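Local coordinates for serine protease inhibitor (Schistosoma haematobium, PDB 3STO), which probably inhibits serine-type endopeptidases, as a trematode member of the serpin family, at residues L295-V307 against N338-E350. Residues are numbered along the deposited sequence; the frame is centred on the assembly and turned at random.
Sequences LPKFTLKNTLDLV and NEFIQTNVLKLNE
N302 and N344 form a hydrogen-bonded pair between antiparallel strands 298-305 and 339-348, their side chains side by side on one face, where a single side-chain bond is added to the two backbone bonds. N344 ND2 reaches N302 OD1 at 3.1 Å, on a lone pair in the carbonyl plane, although the two amide planes stand 53° apart. The same ND2 also bonds Q342 OE1 at 3.1 Å, from above that carbonyl plane. Q342 CG lies opposite the backbone N (chi1 -180°), and the extended chain carries its amide to T41, C42 and N190, while N302 ND2 bonds L40 O.

Leucines and an aromatic ring continue this face. L348 CB lies over one face of the F298 ring, toward its rim, and L348 CD2 touches F298 CE1 and L295 CD2, each at 3.5 Å. L346 CD2 meets the ring edge at F298 CE2, 3.8 Å away. L40 packs on L300, N344 and L346, and helix 43-55 on L306, F340 and Q342.

K297 NZ forms a salt bridge with the syn lone pair of E350 OE1 (3.1 Å), and a water joins NZ to OE2, which T207 also binds. These strands belong to the central sheet A of the serpin fold; the linked amides, with N344 and Q342 buried, satisfy one another and the L40 carbonyl on an otherwise largely apolar face.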
loop_
_atom_site.group_PDB
_atom_site.type_symbol
_atom_site.label_atom_id
_atom_site.label_comp_id
_atom_site.label_asym_id
_atom_site.label_seq_id
_atom_site.Cartn_x
_atom_site.Cartn_y
_atom_site.Cartn_z
ATOM N N LEU A 295 -19.215 3.432 11.415
ATOM C CA LEU A 295 -18.118 3.543 10.494
ATOM C C LEU A 295 -18.669 4.111 9.194
ATOM O O LEU A 295 -19.586 3.549 8.607
ATOM C CB LEU A 295 -17.469 2.147 10.273
ATOM C CG LEU A 295 -16.254 2.016 9.345
ATOM C CD1 LEU A 295 -15.059 2.806 9.913
ATOM C CD2 LEU A 295 -15.839 0.545 9.058
ATOM N N PRO A 296 -18.077 5.216 8.723
ATOM C CA PRO A 296 -18.444 5.781 7.418
ATOM C C PRO A 296 -18.175 4.804 6.242
ATOM O O PRO A 296 -17.189 4.058 6.229
ATOM C CB PRO A 296 -17.525 7.019 7.309
ATOM C CG PRO A 296 -16.989 7.234 8.672
ATOM C CD PRO A 296 -16.942 5.931 9.339
ATOM N N LYS A 297 -19.052 4.809 5.251
ATOM C CA LYS A 297 -18.717 4.168 4.009
ATOM C C LYS A 297 -18.003 5.223 3.155
ATOM O O LYS A 297 -18.400 6.372 3.112
ATOM C CB LYS A 297 -19.942 3.598 3.314
ATOM C CG LYS A 297 -20.812 4.591 2.692
ATOM C CD LYS A 297 -22.113 3.924 2.250
ATOM C CE LYS A 297 -21.853 2.659 1.453
ATOM N NZ LYS A 297 -23.117 2.169 0.789
ATOM N N PHE A 298 -16.897 4.839 2.533
ATOM C CA PHE A 298 -16.111 5.783 1.753
ATOM C C PHE A 298 -15.239 5.077 0.736
ATOM O O PHE A 298 -15.026 3.840 0.780
ATOM C CB PHE A 298 -15.221 6.640 2.660
ATOM C CG PHE A 298 -14.204 5.853 3.440
ATOM C CD1 PHE A 298 -14.552 5.232 4.631
ATOM C CD2 PHE A 298 -12.907 5.722 2.977
ATOM C CE1 PHE A 298 -13.606 4.500 5.347
ATOM C CE2 PHE A 298 -11.954 4.973 3.690
ATOM C CZ PHE A 298 -12.311 4.366 4.871
ATOM N N THR A 299 -14.733 5.867 -0.194
ATOM C CA THR A 299 -13.676 5.352 -1.028
ATOM C C THR A 299 -12.611 6.387 -1.282
ATOM O O THR A 299 -12.915 7.481 -1.754
ATOM C CB THR A 299 -14.207 4.691 -2.324
ATOM O OG1 THR A 299 -13.387 5.066 -3.429
ATOM C CG2 THR A 299 -15.633 5.054 -2.582
ATOM N N LEU A 300 -11.376 6.058 -0.915
ATOM C CA LEU A 300 -10.216 6.889 -1.277
ATOM C C LEU A 300 -9.510 6.369 -2.502
ATOM O O LEU A 300 -9.227 5.164 -2.627
ATOM C CB LEU A 300 -9.144 6.958 -0.183
ATOM C CG LEU A 300 -9.447 7.233 1.267
ATOM C CD1 LEU A 300 -8.123 7.461 1.974
ATOM C CD2 LEU A 300 -10.396 8.411 1.424
ATOM N N LYS A 301 -9.192 7.301 -3.384
ATOM C CA LYS A 301 -8.256 7.066 -4.483
ATOM C C LYS A 301 -7.052 7.990 -4.353
ATOM O O LYS A 301 -7.154 9.098 -3.849
ATOM C CB LYS A 301 -8.958 7.287 -5.814
ATOM C CG LYS A 301 -9.936 6.221 -6.008
ATOM C CD LYS A 301 -10.794 6.381 -7.255
ATOM C CE LYS A 301 -12.018 5.461 -7.066
ATOM N NZ LYS A 301 -12.927 5.324 -8.301
ATOM N N ASN A 302 -5.899 7.544 -4.809
ATOM C CA ASN A 302 -4.778 8.451 -4.846
ATOM C C ASN A 302 -3.654 7.952 -5.728
ATOM O O ASN A 302 -3.597 6.762 -6.079
ATOM C CB ASN A 302 -4.306 8.817 -3.430
ATOM C CG ASN A 302 -3.316 7.844 -2.861
ATOM O OD1 ASN A 302 -3.086 6.752 -3.396
ATOM N ND2 ASN A 302 -2.713 8.233 -1.763
ATOM N N THR A 303 -2.784 8.883 -6.087
ATOM C CA THR A 303 -1.616 8.622 -6.932
ATOM C C THR A 303 -0.420 9.227 -6.226
ATOM O O THR A 303 -0.381 10.423 -5.973
ATOM C CB THR A 303 -1.742 9.344 -8.261
ATOM O OG1 THR A 303 -2.857 8.820 -8.990
ATOM C CG2 THR A 303 -0.484 9.146 -9.074
ATOM N N LEU A 304 0.534 8.401 -5.846
ATOM C CA LEU A 304 1.733 8.921 -5.207
ATOM C C LEU A 304 2.895 8.950 -6.187
ATOM O O LEU A 304 3.099 7.982 -6.954
ATOM C CB LEU A 304 2.122 8.034 -4.041
ATOM C CG LEU A 304 1.268 8.052 -2.793
ATOM C CD1 LEU A 304 1.877 7.056 -1.838
ATOM C CD2 LEU A 304 1.256 9.453 -2.215
ATOM N N ASP A 305 3.638 10.057 -6.156
ATOM C CA ASP A 305 4.958 10.164 -6.788
ATOM C C ASP A 305 5.942 9.776 -5.712
ATOM O O ASP A 305 6.111 10.496 -4.731
ATOM C CB ASP A 305 5.231 11.601 -7.251
ATOM C CG ASP A 305 6.725 11.863 -7.559
ATOM O OD1 ASP A 305 7.504 10.896 -7.784
ATOM O OD2 ASP A 305 7.129 13.053 -7.586
ATOM N N LEU A 306 6.586 8.630 -5.880
ATOM C CA LEU A 306 7.494 8.145 -4.850
ATOM C C LEU A 306 8.958 8.526 -5.052
ATOM O O LEU A 306 9.812 8.245 -4.184
ATOM C CB LEU A 306 7.345 6.636 -4.710
ATOM C CG LEU A 306 5.881 6.404 -4.376
ATOM C CD1 LEU A 306 5.495 5.001 -4.640
ATOM C CD2 LEU A 306 5.654 6.802 -2.947
ATOM N N VAL A 307 9.261 9.184 -6.165
ATOM C CA VAL A 307 10.671 9.476 -6.458
ATOM C C VAL A 307 11.386 10.257 -5.331
ATOM O O VAL A 307 12.441 9.834 -4.886
ATOM C CB VAL A 307 10.861 10.128 -7.849
ATOM C CG1 VAL A 307 12.285 10.640 -7.992
ATOM C CG2 VAL A 307 10.513 9.137 -8.948
ATOM N N ASN A 338 12.092 8.004 -14.909
ATOM C CA ASN A 338 11.575 9.369 -14.808
ATOM C C ASN A 338 10.558 9.477 -13.671
ATOM O O ASN A 338 10.626 10.397 -12.854
ATOM C CB ASN A 338 10.901 9.798 -16.110
ATOM C CG ASN A 338 11.861 9.917 -17.251
ATOM O OD1 ASN A 338 12.152 8.931 -17.946
ATOM N ND2 ASN A 338 12.370 11.132 -17.463
ATOM N N GLU A 339 9.610 8.541 -13.628
ATOM C CA GLU A 339 8.543 8.570 -12.620
ATOM C C GLU A 339 8.304 7.193 -11.993
ATOM O O GLU A 339 8.412 6.154 -12.649
ATOM C CB GLU A 339 7.235 9.084 -13.217
ATOM C CG GLU A 339 7.385 10.288 -14.120
ATOM C CD GLU A 339 6.065 10.716 -14.764
ATOM O OE1 GLU A 339 5.019 10.698 -14.071
ATOM O OE2 GLU A 339 6.071 11.069 -15.968
ATOM N N PHE A 340 7.988 7.204 -10.711
ATOM C CA PHE A 340 7.758 6.001 -9.967
ATOM C C PHE A 340 6.483 6.334 -9.180
ATOM O O PHE A 340 6.474 7.130 -8.243
ATOM C CB PHE A 340 8.973 5.711 -9.089
ATOM C CG PHE A 340 8.919 4.394 -8.346
ATOM C CD1 PHE A 340 7.732 3.857 -7.929
ATOM C CD2 PHE A 340 10.077 3.702 -8.056
ATOM C CE1 PHE A 340 7.690 2.663 -7.224
ATOM C CE2 PHE A 340 10.038 2.502 -7.352
ATOM C CZ PHE A 340 8.830 1.990 -6.934
ATOM N N ILE A 341 5.388 5.736 -9.620
ATOM C CA ILE A 341 4.070 6.161 -9.215
ATOM C C ILE A 341 3.315 4.988 -8.645
ATOM O O ILE A 341 3.274 3.928 -9.269
ATOM C CB ILE A 341 3.268 6.758 -10.420
ATOM C CG1 ILE A 341 3.909 8.060 -10.908
ATOM C CG2 ILE A 341 1.864 7.100 -10.019
ATOM C CD1 ILE A 341 3.431 8.472 -12.286
ATOM N N GLN A 342 2.731 5.189 -7.457
ATOM C CA GLN A 342 1.770 4.239 -6.887
ATOM C C GLN A 342 0.333 4.804 -6.931
ATOM O O GLN A 342 0.069 5.929 -6.521
ATOM C CB GLN A 342 2.161 3.793 -5.465
ATOM C CG GLN A 342 1.176 2.798 -4.871
ATOM C CD GLN A 342 1.587 2.333 -3.478
ATOM O OE1 GLN A 342 1.409 3.051 -2.491
ATOM N NE2 GLN A 342 2.137 1.130 -3.391
ATOM N N THR A 343 -0.584 4.027 -7.470
ATOM C CA THR A 343 -1.948 4.450 -7.538
ATOM C C THR A 343 -2.783 3.448 -6.734
ATOM O O THR A 343 -2.696 2.230 -6.968
ATOM C CB THR A 343 -2.423 4.601 -8.988
ATOM O OG1 THR A 343 -3.824 4.932 -9.000
ATOM C CG2 THR A 343 -2.211 3.334 -9.758
ATOM N N ASN A 344 -3.547 3.975 -5.767
ATOM C CA ASN A 344 -4.258 3.171 -4.762
ATOM C C ASN A 344 -5.767 3.458 -4.727
ATOM O O ASN A 344 -6.229 4.559 -5.046
ATOM C CB ASN A 344 -3.685 3.416 -3.349
ATOM C CG ASN A 344 -2.195 3.122 -3.245
ATOM O OD1 ASN A 344 -1.787 1.964 -3.236
ATOM N ND2 ASN A 344 -1.375 4.174 -3.158
ATOM N N VAL A 345 -6.537 2.458 -4.324
ATOM C CA VAL A 345 -7.956 2.658 -4.018
ATOM C C VAL A 345 -8.336 1.921 -2.742
ATOM O O VAL A 345 -7.934 0.777 -2.546
ATOM C CB VAL A 345 -8.881 2.233 -5.159
ATOM C CG1 VAL A 345 -8.544 0.832 -5.636
ATOM C CG2 VAL A 345 -10.360 2.343 -4.709
ATOM N N LEU A 346 -9.059 2.619 -1.866
ATOM C CA LEU A 346 -9.639 2.042 -0.654
ATOM C C LEU A 346 -11.130 2.321 -0.688
ATOM O O LEU A 346 -11.564 3.440 -0.435
ATOM C CB LEU A 346 -9.025 2.668 0.611
ATOM C CG LEU A 346 -9.477 2.156 2.003
ATOM C CD1 LEU A 346 -9.217 0.656 2.202
ATOM C CD2 LEU A 346 -8.797 2.935 3.133
ATOM N N LYS A 347 -11.908 1.307 -1.034
ATOM C CA LYS A 347 -13.365 1.410 -1.048
ATOM C C LYS A 347 -14.013 0.566 0.073
ATOM O O LYS A 347 -13.948 -0.675 0.068
ATOM C CB LYS A 347 -13.889 1.010 -2.426
ATOM C CG LYS A 347 -15.356 0.773 -2.492
ATOM C CD LYS A 347 -15.734 0.299 -3.877
ATOM C CE LYS A 347 -17.193 -0.156 -3.932
ATOM N NZ LYS A 347 -17.446 -1.083 -5.078
ATOM N N LEU A 348 -14.632 1.233 1.037
ATOM C CA LEU A 348 -15.296 0.517 2.132
ATOM C C LEU A 348 -16.817 0.642 2.018
ATOM O O LEU A 348 -17.343 1.724 1.784
ATOM C CB LEU A 348 -14.853 1.112 3.465
ATOM C CG LEU A 348 -14.393 0.267 4.637
ATOM C CD1 LEU A 348 -12.967 -0.147 4.411
ATOM C CD2 LEU A 348 -14.481 1.144 5.880
ATOM N N ASN A 349 -17.525 -0.464 2.171
ATOM C CA ASN A 349 -18.969 -0.438 2.164
ATOM C C ASN A 349 -19.448 -1.574 3.063
ATOM O O ASN A 349 -18.636 -2.173 3.764
ATOM C CB ASN A 349 -19.537 -0.508 0.724
ATOM C CG ASN A 349 -19.225 -1.832 0.029
ATOM O OD1 ASN A 349 -18.913 -2.823 0.679
ATOM N ND2 ASN A 349 -19.321 -1.857 -1.292
ATOM N N GLU A 350 -20.755 -1.859 3.044
ATOM C CA GLU A 350 -21.372 -2.861 3.917
ATOM C C GLU A 350 -20.943 -4.294 3.627
ATOM O O GLU A 350 -20.976 -5.132 4.508
ATOM C CB GLU A 350 -22.909 -2.788 3.844
ATOM C CG GLU A 350 -23.517 -1.529 4.413
ATOM C CD GLU A 350 -23.630 -0.391 3.396
ATOM O OE1 GLU A 350 -23.075 -0.510 2.270
ATOM O OE2 GLU A 350 -24.282 0.625 3.737
HETATM O O HOH W 1 -26.016 1.881 2.019
#